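Local coordinates for DNA polymerase III subunit beta (Helicobacter pylori 26695, PDB 4S3I), which forms a ring-shaped sliding clamp that tethers DNA polymerases and other proteins to DNA and makes replication processive, at residues P125-I129 with I188-T193; R154-L160 with I240-P245; L180-Q184 with Y247-L251; E208-F213 with E229-F235; S278-L284 with F318-A324. All blocks are in the same frame, centred on the assembly; numbering follows the deposited sequence.

Interaction 1. Residues P125-I129 with I188-T193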
# COMPACT_ATOMS: atom_id res chain seq x y z
N PRO A 125 14.38 10.53 -37.47
CA PRO A 125 15.29 9.81 -36.57
C PRO A 125 16.73 9.88 -37.07
O PRO A 125 16.95 9.85 -38.29
CB PRO A 125 14.79 8.36 -36.64
CG PRO A 125 13.41 8.43 -37.31
CD PRO A 125 13.50 9.61 -38.22
N LYS A 126 17.69 9.99 -36.15
CA LYS A 126 19.10 9.92 -36.49
C LYS A 126 19.60 8.54 -36.11
O LYS A 126 20.61 8.06 -36.61
CB LYS A 126 19.91 10.96 -35.72
CG LYS A 126 19.57 12.40 -36.06
CD LYS A 126 20.63 13.34 -35.51
CE LYS A 126 20.38 14.77 -35.98
NZ LYS A 126 21.62 15.59 -35.95
N VAL A 127 18.88 7.92 -35.19
CA VAL A 127 19.23 6.57 -34.77
C VAL A 127 17.96 5.79 -34.51
O VAL A 127 16.97 6.34 -34.02
CB VAL A 127 20.14 6.58 -33.52
CG1 VAL A 127 19.45 7.27 -32.36
CG2 VAL A 127 20.55 5.16 -33.13
N SER A 128 17.97 4.52 -34.86
CA SER A 128 16.81 3.69 -34.61
C SER A 128 17.25 2.26 -34.37
O SER A 128 18.21 1.78 -34.98
CB SER A 128 15.83 3.74 -35.77
OG SER A 128 16.25 2.88 -36.81
N ILE A 129 16.53 1.59 -33.48
CA ILE A 129 16.68 0.16 -33.29
C ILE A 129 15.31 -0.51 -33.17
O ILE A 129 14.31 0.12 -32.80
CB ILE A 129 17.51 -0.17 -32.04
CG1 ILE A 129 16.94 0.53 -30.81
CG2 ILE A 129 18.97 0.22 -32.25
CD1 ILE A 129 17.50 -0.03 -29.50
N ILE A 188 23.37 -5.79 -31.64
CA ILE A 188 22.16 -5.01 -31.80
C ILE A 188 22.24 -4.35 -33.17
O ILE A 188 23.21 -3.65 -33.46
CB ILE A 188 22.09 -3.90 -30.73
CG1 ILE A 188 22.29 -4.52 -29.35
CG2 ILE A 188 20.77 -3.15 -30.82
CD1 ILE A 188 21.25 -5.57 -29.01
N SER A 189 21.24 -4.59 -34.01
CA SER A 189 21.18 -3.93 -35.30
C SER A 189 20.88 -2.45 -35.09
O SER A 189 19.74 -2.08 -34.81
CB SER A 189 20.11 -4.57 -36.20
OG SER A 189 20.45 -5.90 -36.54
N ILE A 190 21.91 -1.62 -35.20
CA ILE A 190 21.75 -0.18 -35.01
C ILE A 190 21.76 0.55 -36.34
O ILE A 190 22.71 0.42 -37.12
CB ILE A 190 22.87 0.39 -34.10
CG1 ILE A 190 22.78 -0.23 -32.71
CG2 ILE A 190 22.79 1.92 -34.03
CD1 ILE A 190 23.85 0.28 -31.74
N HIS A 191 20.70 1.31 -36.60
CA HIS A 191 20.68 2.19 -37.75
C HIS A 191 20.87 3.62 -37.27
O HIS A 191 20.10 4.11 -36.44
CB HIS A 191 19.37 2.04 -38.53
CG HIS A 191 19.09 0.64 -38.96
ND1 HIS A 191 19.49 0.14 -40.18
CD2 HIS A 191 18.48 -0.38 -38.31
CE1 HIS A 191 19.13 -1.13 -40.27
NE2 HIS A 191 18.51 -1.47 -39.15
N SER A 192 21.90 4.28 -37.78
CA SER A 192 22.29 5.58 -37.27
C SER A 192 22.98 6.37 -38.36
O SER A 192 23.68 5.80 -39.20
CB SER A 192 23.20 5.44 -36.05
OG SER A 192 23.59 6.70 -35.55
N THR A 193 22.78 7.69 -38.36
CA THR A 193 23.45 8.55 -39.32
C THR A 193 24.88 8.87 -38.86
O THR A 193 25.75 9.18 -39.67
CB THR A 193 22.65 9.84 -39.56
OG1 THR A 193 22.40 10.48 -38.30
CG2 THR A 193 21.31 9.51 -40.21
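Val127 and Ser128 pair with Ser192 and His191 in a short antiparallel β-bridge that adds strand 190-192 to the edge of a sheet in the central domain of the clamp. The side chains sort onto two faces. On one, Val127, Ile129, Ile190 and Ser192 come together. Val127 turns its CG2 branch, anti to the backbone N, over to Ile190, whose CG2 it meets at 4.0 Å, while Ile129 and Ile190 lie side by side and point the same way, with Ile129 CG2 3.9 Å from Ile190 CG1. Phe163 of strand 158-164 closes over this apolar face. Ser192 OG turns to the carbonyl of Glu194. The other face carries Ser128 and His191; Ser128 OG sits 3.7 Å from His191 CB, and the imidazole presents its edge to Ser128 O. On its far side, segment 125-129 pairs with strand 217-221, where Lys126 and Val127 both face Ser221 in a classic β-bulge. Two backbone bonds join Ser128 and His191, the shorter from Ser128 N to His191 O at 2.7 Å. Beyond them Lys126 O takes Thr193 N at 2.8 Å, with only a weak second bond from Thr193 OG1, which lies 3.5 Å from that oxygen.

Interaction 2. Residues R154-L160 with I240-P245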
# COMPACT_ATOMS: atom_id res chain seq x y z
N ARG A 154 22.16 17.62 -13.95
CA ARG A 154 21.24 17.41 -15.08
C ARG A 154 21.35 16.02 -15.71
O ARG A 154 20.38 15.27 -15.74
CB ARG A 154 21.47 18.49 -16.15
CG ARG A 154 22.23 19.73 -15.65
CD ARG A 154 21.37 20.63 -14.77
NE ARG A 154 20.69 21.67 -15.54
CZ ARG A 154 21.26 22.81 -15.93
NH1 ARG A 154 22.53 23.06 -15.62
NH2 ARG A 154 20.57 23.70 -16.63
N GLU A 155 22.53 15.70 -16.22
CA GLU A 155 22.74 14.50 -17.03
C GLU A 155 22.70 13.20 -16.23
O GLU A 155 22.44 12.14 -16.79
CB GLU A 155 24.06 14.60 -17.80
CG GLU A 155 25.22 15.18 -16.99
CD GLU A 155 25.15 16.69 -16.87
OE1 GLU A 155 24.62 17.19 -15.84
OE2 GLU A 155 25.61 17.39 -17.80
N LEU A 156 22.95 13.29 -14.92
CA LEU A 156 22.96 12.10 -14.07
C LEU A 156 21.55 11.79 -13.61
O LEU A 156 21.29 10.73 -13.05
CB LEU A 156 23.89 12.30 -12.87
CG LEU A 156 25.35 12.60 -13.22
CD1 LEU A 156 26.15 12.91 -11.97
CD2 LEU A 156 25.96 11.43 -13.96
N ALA A 157 20.63 12.71 -13.87
CA ALA A 157 19.23 12.51 -13.53
C ALA A 157 18.53 11.62 -14.56
O ALA A 157 17.30 11.49 -14.56
CB ALA A 157 18.50 13.86 -13.39
N GLY A 158 19.30 11.01 -15.45
CA GLY A 158 18.73 10.15 -16.45
C GLY A 158 19.56 8.90 -16.70
O GLY A 158 20.63 8.73 -16.11
N ILE A 159 19.07 8.04 -17.59
CA ILE A 159 19.81 6.85 -17.97
C ILE A 159 20.47 7.07 -19.33
O ILE A 159 19.86 7.61 -20.27
CB ILE A 159 18.92 5.60 -17.97
CG1 ILE A 159 19.74 4.33 -18.19
CG2 ILE A 159 17.80 5.73 -19.01
CD1 ILE A 159 19.04 3.09 -17.69
N LEU A 160 21.74 6.68 -19.43
CA LEU A 160 22.48 6.85 -20.67
C LEU A 160 22.26 5.68 -21.62
O LEU A 160 22.36 4.52 -21.22
CB LEU A 160 23.98 6.99 -20.40
CG LEU A 160 24.86 6.89 -21.65
CD1 LEU A 160 24.58 8.03 -22.64
CD2 LEU A 160 26.35 6.84 -21.29
N ILE A 240 17.51 14.54 -22.00
CA ILE A 240 18.34 15.46 -21.24
C ILE A 240 19.53 15.93 -22.07
O ILE A 240 20.30 15.11 -22.58
CB ILE A 240 18.86 14.82 -19.95
CG1 ILE A 240 17.69 14.37 -19.09
CG2 ILE A 240 19.76 15.80 -19.20
CD1 ILE A 240 18.10 13.69 -17.80
N ASP A 241 19.68 17.25 -22.21
CA ASP A 241 20.78 17.83 -22.97
C ASP A 241 22.08 17.83 -22.18
O ASP A 241 22.09 18.05 -20.97
CB ASP A 241 20.46 19.28 -23.35
CG ASP A 241 19.49 19.37 -24.50
OD1 ASP A 241 19.67 18.62 -25.49
OD2 ASP A 241 18.56 20.19 -24.42
N GLY A 242 23.19 17.61 -22.88
CA GLY A 242 24.50 17.69 -22.26
C GLY A 242 25.33 16.45 -22.48
O GLY A 242 25.00 15.60 -23.31
N ASN A 243 26.41 16.34 -21.72
CA ASN A 243 27.33 15.23 -21.86
C ASN A 243 27.39 14.37 -20.60
O ASN A 243 27.72 14.85 -19.51
CB ASN A 243 28.72 15.75 -22.22
CG ASN A 243 28.67 16.74 -23.36
OD1 ASN A 243 28.96 17.92 -23.18
ND2 ASN A 243 28.28 16.27 -24.54
N TYR A 244 27.03 13.11 -20.76
CA TYR A 244 27.14 12.14 -19.69
C TYR A 244 28.63 11.85 -19.50
O TYR A 244 29.37 11.73 -20.48
CB TYR A 244 26.39 10.87 -20.09
CG TYR A 244 25.94 10.04 -18.93
CD1 TYR A 244 26.73 9.02 -18.44
CD2 TYR A 244 24.72 10.29 -18.32
CE1 TYR A 244 26.31 8.25 -17.38
CE2 TYR A 244 24.29 9.53 -17.26
CZ TYR A 244 25.10 8.52 -16.79
OH TYR A 244 24.69 7.76 -15.74
N PRO A 245 29.09 11.78 -18.24
CA PRO A 245 30.51 11.51 -17.99
C PRO A 245 30.92 10.17 -18.59
O PRO A 245 30.11 9.24 -18.59
CB PRO A 245 30.59 11.42 -16.46
CG PRO A 245 29.17 11.08 -16.02
CD PRO A 245 28.29 11.81 -17.00
O HOH W 1 22.59 8.47 -14.30
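Tyr244 lies flat against Leu160, and this ring is the centre of a contact between the loop leading out of the central domain and the turn that enters strand 158-164. With its CG anti to the backbone N (chi1 -156°), the tyrosine swings its ring in between Leu156 and Leu160. Leu160 CB stands almost exactly over the ring centre, 3.8 Å from the centroid and 4° off the normal, a CH-π contact; CD2 of the same leucine reaches across to Tyr244 CD1 at 3.6 Å. The opposite face receives Leu156 CD2, which also touches the pyrrolidine of Pro245, 3.8 Å from its CG. At the ring edge Glu155 O approaches Tyr244 CE2 to 3.2 Å. A water in the ring plane lies 2.6 Å from Tyr244 OH and is also within hydrogen-bonding distance of Leu156 O and Gly158 O.

Glu155 folds back along the loop: a bend at chi2 (-78°) lays its CG 3.6 Å from Asn243 O, a van der Waals contact of the methylene with the carbonyl oxygen. At the other end Ile240 is extended through chi2, which pushes CD1 to within 3.5 Å of Arg154 O. The same methyl lies against the bare backbone of Gly158, 3.8 Å from its N. Around this contact, Tyr244 also rests on Val173 and Thr175 of strand 169-175, Ile240 and Glu155 touch Ile200 of strand 196-202, and strand 158-164 runs between those two strands.

Interaction 3. Residues L180-Q184 with Y247-L251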
# COMPACT_ATOMS: atom_id res chain seq x y z
N LEU A 180 27.72 3.00 -9.81
CA LEU A 180 27.55 3.12 -11.24
C LEU A 180 27.20 1.74 -11.73
O LEU A 180 27.91 0.77 -11.41
CB LEU A 180 28.85 3.62 -11.88
CG LEU A 180 28.91 3.75 -13.39
CD1 LEU A 180 29.61 5.04 -13.77
CD2 LEU A 180 29.63 2.56 -13.98
N SER A 181 26.09 1.63 -12.45
CA SER A 181 25.67 0.35 -13.00
C SER A 181 25.64 0.48 -14.50
O SER A 181 25.20 1.52 -15.04
CB SER A 181 24.30 -0.07 -12.47
OG SER A 181 24.38 -0.42 -11.11
N TYR A 182 26.10 -0.56 -15.18
CA TYR A 182 26.20 -0.51 -16.63
C TYR A 182 25.96 -1.86 -17.25
O TYR A 182 26.04 -2.90 -16.57
CB TYR A 182 27.57 0.02 -17.06
CG TYR A 182 28.72 -0.91 -16.68
CD1 TYR A 182 29.37 -0.77 -15.46
CD2 TYR A 182 29.16 -1.90 -17.56
CE1 TYR A 182 30.42 -1.60 -15.11
CE2 TYR A 182 30.20 -2.74 -17.21
CZ TYR A 182 30.83 -2.58 -15.98
OH TYR A 182 31.87 -3.40 -15.63
N THR A 183 25.67 -1.86 -18.54
CA THR A 183 25.62 -3.09 -19.29
C THR A 183 25.97 -2.77 -20.72
O THR A 183 25.77 -1.63 -21.19
CB THR A 183 24.26 -3.78 -19.21
OG1 THR A 183 24.34 -5.08 -19.82
CG2 THR A 183 23.18 -2.96 -19.92
N GLN A 184 26.51 -3.76 -21.40
CA GLN A 184 26.82 -3.59 -22.80
C GLN A 184 25.99 -4.63 -23.56
O GLN A 184 26.11 -5.83 -23.32
CB GLN A 184 28.32 -3.74 -23.05
CG GLN A 184 28.80 -3.11 -24.35
CD GLN A 184 30.27 -2.70 -24.30
OE1 GLN A 184 30.61 -1.63 -23.77
NE2 GLN A 184 31.14 -3.54 -24.84
N TYR A 247 31.95 6.78 -18.33
CA TYR A 247 32.05 5.83 -17.24
C TYR A 247 33.26 4.91 -17.40
O TYR A 247 33.74 4.34 -16.42
CB TYR A 247 30.76 5.00 -17.15
CG TYR A 247 30.65 3.86 -18.14
CD1 TYR A 247 30.13 4.06 -19.41
CD2 TYR A 247 31.05 2.58 -17.79
CE1 TYR A 247 30.02 3.02 -20.31
CE2 TYR A 247 30.95 1.53 -18.68
CZ TYR A 247 30.43 1.75 -19.94
OH TYR A 247 30.33 0.71 -20.82
N GLN A 248 33.74 4.77 -18.63
CA GLN A 248 34.85 3.87 -18.90
C GLN A 248 36.13 4.31 -18.20
O GLN A 248 36.94 3.48 -17.78
CB GLN A 248 35.11 3.78 -20.41
CG GLN A 248 35.40 2.37 -20.88
CD GLN A 248 34.16 1.51 -20.88
OE1 GLN A 248 33.07 1.98 -21.23
NE2 GLN A 248 34.30 0.25 -20.49
N LYS A 249 36.29 5.62 -18.06
CA LYS A 249 37.49 6.21 -17.47
C LYS A 249 37.58 5.98 -15.96
O LYS A 249 38.65 6.15 -15.36
CB LYS A 249 37.57 7.70 -17.79
CG LYS A 249 37.12 8.08 -19.21
CD LYS A 249 38.24 7.96 -20.25
CE LYS A 249 38.47 6.52 -20.73
NZ LYS A 249 37.69 6.16 -21.95
N ILE A 250 36.47 5.59 -15.35
CA ILE A 250 36.39 5.40 -13.90
C ILE A 250 36.50 3.92 -13.51
O ILE A 250 36.85 3.61 -12.37
CB ILE A 250 35.07 5.96 -13.33
CG1 ILE A 250 34.44 6.94 -14.33
CG2 ILE A 250 35.31 6.60 -11.97
CD1 ILE A 250 33.35 7.83 -13.74
N LEU A 251 36.18 3.03 -14.44
CA LEU A 251 36.33 1.60 -14.21
C LEU A 251 37.80 1.25 -14.03
O LEU A 251 38.65 1.68 -14.83
CB LEU A 251 35.77 0.78 -15.37
CG LEU A 251 34.26 0.77 -15.63
CD1 LEU A 251 33.88 -0.39 -16.55
CD2 LEU A 251 33.49 0.69 -14.32
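Tyr182 offers one face of its ring to Tyr247, whose CE2 lies 3.8 Å above the plane and offset toward the rim. The two rings are inclined at 31° with centroids 5.3 Å apart, neither parallel nor perpendicular, and the closest carbons are Tyr182 CG and Tyr247 CE2 at 3.9 Å. With CG between its backbone N and carbonyl carbon (chi1 65°), Tyr182 turns this face to its partner. The Leu251 side chain runs head-on toward that of Tyr182, and its CD1 comes in obliquely on the same side of the ring as Tyr247, 3.7 Å from Tyr182 OH. Leu180 crosses Tyr247 at about a right angle and sets its CD1 3.6 Å from Tyr247 CB; its other methyl faces Leu251 CD2. Gln184 OE1, weakly bonded to Ser171, lies 3.8 Å from Tyr247 OH.

Strand 179-185 thus meets the link from the central to the C-terminal domain. Val173 of strand 169-175 touches both tyrosines, and Leu370 of strand 368-371 supports Leu251. The contact is mostly between carbon surfaces, so burial of apolar area, rather than directional bonding, probably holds the interdomain link against the strand.

Interaction 4. Residues E208-F213 with E229-F235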
# COMPACT_ATOMS: atom_id res chain seq x y z
N GLU A 208 8.09 5.33 -16.82
CA GLU A 208 6.94 5.16 -17.69
C GLU A 208 7.15 4.06 -18.74
O GLU A 208 6.27 3.24 -18.97
CB GLU A 208 6.54 6.49 -18.35
CG GLU A 208 6.15 7.59 -17.37
CD GLU A 208 5.16 7.12 -16.30
OE1 GLU A 208 4.36 6.20 -16.57
OE2 GLU A 208 5.17 7.70 -15.19
N ILE A 209 8.32 4.06 -19.38
CA ILE A 209 8.65 3.02 -20.35
C ILE A 209 8.46 1.63 -19.77
O ILE A 209 7.94 0.72 -20.44
CB ILE A 209 10.09 3.17 -20.88
CG1 ILE A 209 10.16 4.32 -21.87
CG2 ILE A 209 10.57 1.89 -21.57
CD1 ILE A 209 11.52 4.95 -21.97
N LEU A 210 8.85 1.46 -18.51
CA LEU A 210 8.72 0.16 -17.87
C LEU A 210 7.26 -0.29 -17.74
O LEU A 210 6.97 -1.49 -17.76
CB LEU A 210 9.41 0.15 -16.50
CG LEU A 210 10.93 0.31 -16.54
CD1 LEU A 210 11.50 0.37 -15.12
CD2 LEU A 210 11.57 -0.84 -17.32
N LYS A 211 6.33 0.67 -17.63
CA LYS A 211 4.93 0.29 -17.50
C LYS A 211 4.32 -0.05 -18.85
O LYS A 211 3.31 -0.75 -18.93
CB LYS A 211 4.10 1.41 -16.84
CG LYS A 211 4.61 1.92 -15.51
CD LYS A 211 3.73 3.08 -15.07
CE LYS A 211 4.47 4.05 -14.16
NZ LYS A 211 3.65 5.27 -13.87
N LEU A 212 4.92 0.46 -19.93
CA LEU A 212 4.29 0.39 -21.23
C LEU A 212 4.86 -0.71 -22.11
O LEU A 212 4.13 -1.36 -22.87
CB LEU A 212 4.44 1.73 -21.96
CG LEU A 212 3.65 2.89 -21.37
CD1 LEU A 212 4.14 4.22 -21.91
CD2 LEU A 212 2.18 2.70 -21.70
N PHE A 213 6.17 -0.92 -22.01
CA PHE A 213 6.85 -1.72 -23.02
C PHE A 213 7.61 -2.88 -22.41
O PHE A 213 8.03 -2.82 -21.27
CB PHE A 213 7.80 -0.84 -23.84
CG PHE A 213 7.12 0.32 -24.52
CD1 PHE A 213 6.36 0.12 -25.67
CD2 PHE A 213 7.25 1.61 -24.02
CE1 PHE A 213 5.73 1.20 -26.31
CE2 PHE A 213 6.63 2.69 -24.65
CZ PHE A 213 5.87 2.49 -25.79
N GLU A 229 7.75 2.98 -30.05
CA GLU A 229 6.48 2.55 -30.64
C GLU A 229 6.30 1.03 -30.70
O GLU A 229 7.23 0.30 -31.05
CB GLU A 229 6.31 3.13 -32.06
CG GLU A 229 6.87 4.53 -32.26
CD GLU A 229 6.91 4.95 -33.73
OE1 GLU A 229 8.00 5.34 -34.21
OE2 GLU A 229 5.84 4.90 -34.39
N ASN A 230 5.10 0.57 -30.35
CA ASN A 230 4.64 -0.77 -30.75
C ASN A 230 3.28 -0.63 -31.42
O ASN A 230 2.92 0.48 -31.84
CB ASN A 230 4.63 -1.76 -29.58
CG ASN A 230 3.68 -1.36 -28.46
OD1 ASN A 230 2.88 -0.42 -28.59
ND2 ASN A 230 3.78 -2.08 -27.35
N GLU A 231 2.52 -1.72 -31.53
CA GLU A 231 1.28 -1.62 -32.31
C GLU A 231 0.25 -0.72 -31.63
O GLU A 231 -0.46 0.03 -32.31
CB GLU A 231 0.71 -3.00 -32.65
CG GLU A 231 -0.12 -3.01 -33.95
CD GLU A 231 0.10 -4.27 -34.79
OE1 GLU A 231 -0.91 -4.90 -35.19
OE2 GLU A 231 1.27 -4.62 -35.06
N MET A 232 0.19 -0.77 -30.30
CA MET A 232 -0.80 0.02 -29.55
C MET A 232 -0.34 1.44 -29.15
O MET A 232 -1.15 2.38 -29.12
CB MET A 232 -1.28 -0.75 -28.31
CG MET A 232 -2.27 0.05 -27.45
SD MET A 232 -2.95 -0.88 -26.05
CE MET A 232 -3.92 0.43 -25.26
N HIS A 233 0.95 1.59 -28.83
CA HIS A 233 1.42 2.84 -28.23
C HIS A 233 2.49 3.58 -29.03
O HIS A 233 3.36 2.96 -29.66
CB HIS A 233 2.00 2.56 -26.85
CG HIS A 233 1.04 1.91 -25.91
ND1 HIS A 233 -0.14 2.51 -25.50
CD2 HIS A 233 1.09 0.72 -25.26
CE1 HIS A 233 -0.77 1.71 -24.66
NE2 HIS A 233 -0.05 0.62 -24.50
N THR A 234 2.43 4.91 -28.98
CA THR A 234 3.55 5.75 -29.38
C THR A 234 3.87 6.63 -28.18
O THR A 234 3.06 7.46 -27.77
CB THR A 234 3.23 6.64 -30.59
OG1 THR A 234 2.79 5.83 -31.69
CG2 THR A 234 4.46 7.46 -31.00
N PHE A 235 5.05 6.42 -27.60
CA PHE A 235 5.51 7.17 -26.45
C PHE A 235 6.64 8.06 -26.91
O PHE A 235 7.45 7.66 -27.77
CB PHE A 235 6.04 6.19 -25.40
CG PHE A 235 6.83 6.83 -24.29
CD1 PHE A 235 6.21 7.18 -23.10
CD2 PHE A 235 8.21 7.06 -24.42
CE1 PHE A 235 6.94 7.76 -22.06
CE2 PHE A 235 8.94 7.64 -23.40
CZ PHE A 235 8.30 7.99 -22.20
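Phe235 sends its side chain from strand 233-238 toward helix 203-212. CB is met by the edge of the Phe213 ring, 3.6 Å from CE2 and nearly in that ring's plane. With CG anti to the backbone N (chi1 167°), the ring is carried on to the helix. Along one side, CD1 touches Leu212 CD1 at 3.8 Å, and farther out CE1 reaches Glu208 CB. On the other side CE2 lies 3.9 Å from Ile209 CG1, which sits over one face of the ring in a CH-π contact, 26° off the normal. At the tip, Phe235 CZ is 4.1 Å from Ile209 CG1.

Leu212 is shared: its second methyl, CD2, stands above the centre of the His233 imidazole, whose opposite face is covered by Met232 CG. Ser57 bonds to ND1 of that histidine. Phe213, just past the helix, crosses Asn230 obliquely. The amide's OD1 accepts from His233 N at 2.8 Å, an Asx motif that shapes the turn between strands 225-229 and 233-238. Helix 208-212 runs antiparallel to strand 233-235, their directions 171° apart. Ile209 also meets Phe140 of helix 135-143, while Leu55 of strand 53-60 touches Leu212 and His233 where the sheet continues from the central domain into the N-terminal one.

Interaction 5. Residues S278-L284 with F318-A324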
# COMPACT_ATOMS: atom_id res chain seq x y z
N SER A 278 23.36 0.84 8.54
CA SER A 278 23.24 1.08 7.10
C SER A 278 24.53 0.68 6.40
O SER A 278 24.57 0.53 5.18
CB SER A 278 22.92 2.55 6.81
OG SER A 278 24.05 3.36 7.08
N THR A 279 25.59 0.54 7.19
CA THR A 279 26.87 0.06 6.66
C THR A 279 27.30 -1.22 7.38
O THR A 279 26.96 -1.45 8.55
CB THR A 279 27.98 1.12 6.76
OG1 THR A 279 28.19 1.45 8.13
CG2 THR A 279 27.60 2.39 5.99
N ILE A 280 28.07 -2.03 6.67
CA ILE A 280 28.42 -3.36 7.13
C ILE A 280 29.90 -3.62 6.90
O ILE A 280 30.44 -3.28 5.84
CB ILE A 280 27.57 -4.41 6.37
CG1 ILE A 280 26.14 -4.44 6.91
CG2 ILE A 280 28.19 -5.80 6.47
CD1 ILE A 280 25.19 -5.27 6.05
N LYS A 281 30.56 -4.22 7.88
CA LYS A 281 31.92 -4.72 7.67
C LYS A 281 31.89 -6.17 7.20
O LYS A 281 31.44 -7.07 7.93
CB LYS A 281 32.72 -4.61 8.97
CG LYS A 281 34.14 -5.13 8.88
CD LYS A 281 34.84 -4.95 10.23
CE LYS A 281 36.21 -5.58 10.25
NZ LYS A 281 36.84 -5.45 11.60
N LEU A 282 32.34 -6.39 5.97
CA LEU A 282 32.42 -7.73 5.38
C LEU A 282 33.83 -8.29 5.55
O LEU A 282 34.81 -7.64 5.18
CB LEU A 282 32.09 -7.67 3.89
CG LEU A 282 32.38 -8.93 3.06
CD1 LEU A 282 31.46 -10.07 3.51
CD2 LEU A 282 32.23 -8.69 1.55
N THR A 283 33.94 -9.48 6.11
CA THR A 283 35.25 -10.10 6.27
C THR A 283 35.29 -11.40 5.50
O THR A 283 34.55 -12.33 5.80
CB THR A 283 35.58 -10.42 7.73
OG1 THR A 283 35.58 -9.21 8.51
CG2 THR A 283 36.96 -11.09 7.81
N LEU A 284 36.16 -11.46 4.49
CA LEU A 284 36.30 -12.67 3.70
C LEU A 284 37.51 -13.49 4.16
O LEU A 284 38.62 -12.96 4.29
CB LEU A 284 36.42 -12.33 2.22
CG LEU A 284 35.13 -11.77 1.63
CD1 LEU A 284 35.36 -11.35 0.20
CD2 LEU A 284 34.04 -12.83 1.70
N PHE A 318 40.30 -10.76 4.29
CA PHE A 318 40.09 -9.53 3.54
C PHE A 318 38.92 -8.78 4.17
O PHE A 318 37.83 -9.34 4.34
CB PHE A 318 39.81 -9.86 2.07
CG PHE A 318 39.61 -8.64 1.18
CD1 PHE A 318 40.70 -7.90 0.74
CD2 PHE A 318 38.33 -8.28 0.77
CE1 PHE A 318 40.51 -6.78 -0.09
CE2 PHE A 318 38.14 -7.16 -0.05
CZ PHE A 318 39.23 -6.42 -0.48
N HIS A 319 39.14 -7.52 4.55
CA HIS A 319 38.10 -6.73 5.19
C HIS A 319 37.60 -5.63 4.25
O HIS A 319 38.40 -4.88 3.68
CB HIS A 319 38.62 -6.11 6.48
CG HIS A 319 39.17 -7.10 7.45
ND1 HIS A 319 38.36 -7.85 8.29
CD2 HIS A 319 40.44 -7.47 7.73
CE1 HIS A 319 39.12 -8.64 9.04
NE2 HIS A 319 40.38 -8.43 8.72
N LEU A 320 36.27 -5.54 4.10
CA LEU A 320 35.67 -4.54 3.20
C LEU A 320 34.45 -3.85 3.84
O LEU A 320 33.50 -4.52 4.26
CB LEU A 320 35.26 -5.21 1.88
CG LEU A 320 34.69 -4.30 0.80
CD1 LEU A 320 35.77 -3.37 0.26
CD2 LEU A 320 34.06 -5.13 -0.32
N GLY A 321 34.49 -2.52 3.93
CA GLY A 321 33.36 -1.76 4.44
C GLY A 321 32.39 -1.44 3.31
O GLY A 321 32.80 -0.90 2.28
N VAL A 322 31.11 -1.80 3.47
CA VAL A 322 30.14 -1.61 2.39
C VAL A 322 28.84 -0.93 2.83
O VAL A 322 28.41 -1.06 3.97
CB VAL A 322 29.78 -2.92 1.68
CG1 VAL A 322 31.04 -3.66 1.22
CG2 VAL A 322 28.94 -3.82 2.60
N ASN A 323 28.23 -0.21 1.89
CA ASN A 323 26.88 0.31 2.08
C ASN A 323 25.90 -0.84 1.82
O ASN A 323 25.90 -1.45 0.75
CB ASN A 323 26.62 1.50 1.13
CG ASN A 323 25.19 2.05 1.22
OD1 ASN A 323 24.21 1.31 1.07
ND2 ASN A 323 25.08 3.35 1.43
N ALA A 324 25.07 -1.14 2.82
CA ALA A 324 24.22 -2.32 2.78
C ALA A 324 23.21 -2.23 1.64
O ALA A 324 23.07 -3.15 0.82
CB ALA A 324 23.52 -2.51 4.13
O HOH W 2 22.52 0.94 3.83
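Leu284 and Phe318 open a run of antiparallel pairs that ends at Thr279 and Asn323. Backbone bonds come first: Leu284 with Phe318, Leu282 with Leu320 and Ile280 with Val322 each exchange two. The distance from Leu284 N to Phe318 O is 2.7 Å. That from Val322 N to Ile280 O is 2.9 Å. Past the last pair, Ala324 N donates to Ser278 O, tying the first turn of helix 324-332 to the start of strand 279-284. A water also donates to Ser278 O and to OD1 of Asn323, the helix N-cap residue, whose OD1 takes the backbone N of Phe326.

The polar side-chain contact lies on the face of Thr283 and His319, which point the same way. His319 ND1 is 3.1 Å from Thr283 OG1, a hydrogen bond at the imidazole edge. Thr283 CG2 approaches CE1 of that ring to 3.5 Å, and the extended Lys281 brings CE within 3.7 Å of His319 ND1.

Apolar contacts fill the other face. Ile280 CD1 meets Ala324 CB at 3.8 Å. With Val322 CG1 anti to the carbonyl carbon (chi1 -53°), CG2 falls between backbone N and carbonyl carbon and touches Ile280 CB. Ile270 and Phe266 of helix 263-273 pack against Ile280 and Leu282 respectively. Helices packed on the inner face of antiparallel sheets, as in each domain of the DNA-clamp fold, are seen here in the C-terminal domain.

The five contacts follow the chain from the central to the C-terminal domain. Interactions 1, 2 and 3 interleave in sequence, and interaction 4 is nested within the loops closed by 2 and 3; interaction 5 comes last. Interactions 1 and 4 share the sheet that runs from the N-terminal into the central domain, their centres about 19 Å apart. Interactions 2 and 3, about 14 Å apart between centres, share the next sheet, which joins central and C-terminal domains, and the loop 240-251 serves both. These two sheets span domain boundaries and join successive clamp domains into a continuous arc. Interaction 5, about 43 Å from interaction 1 between centres, belongs to a four-stranded sheet within the last domain.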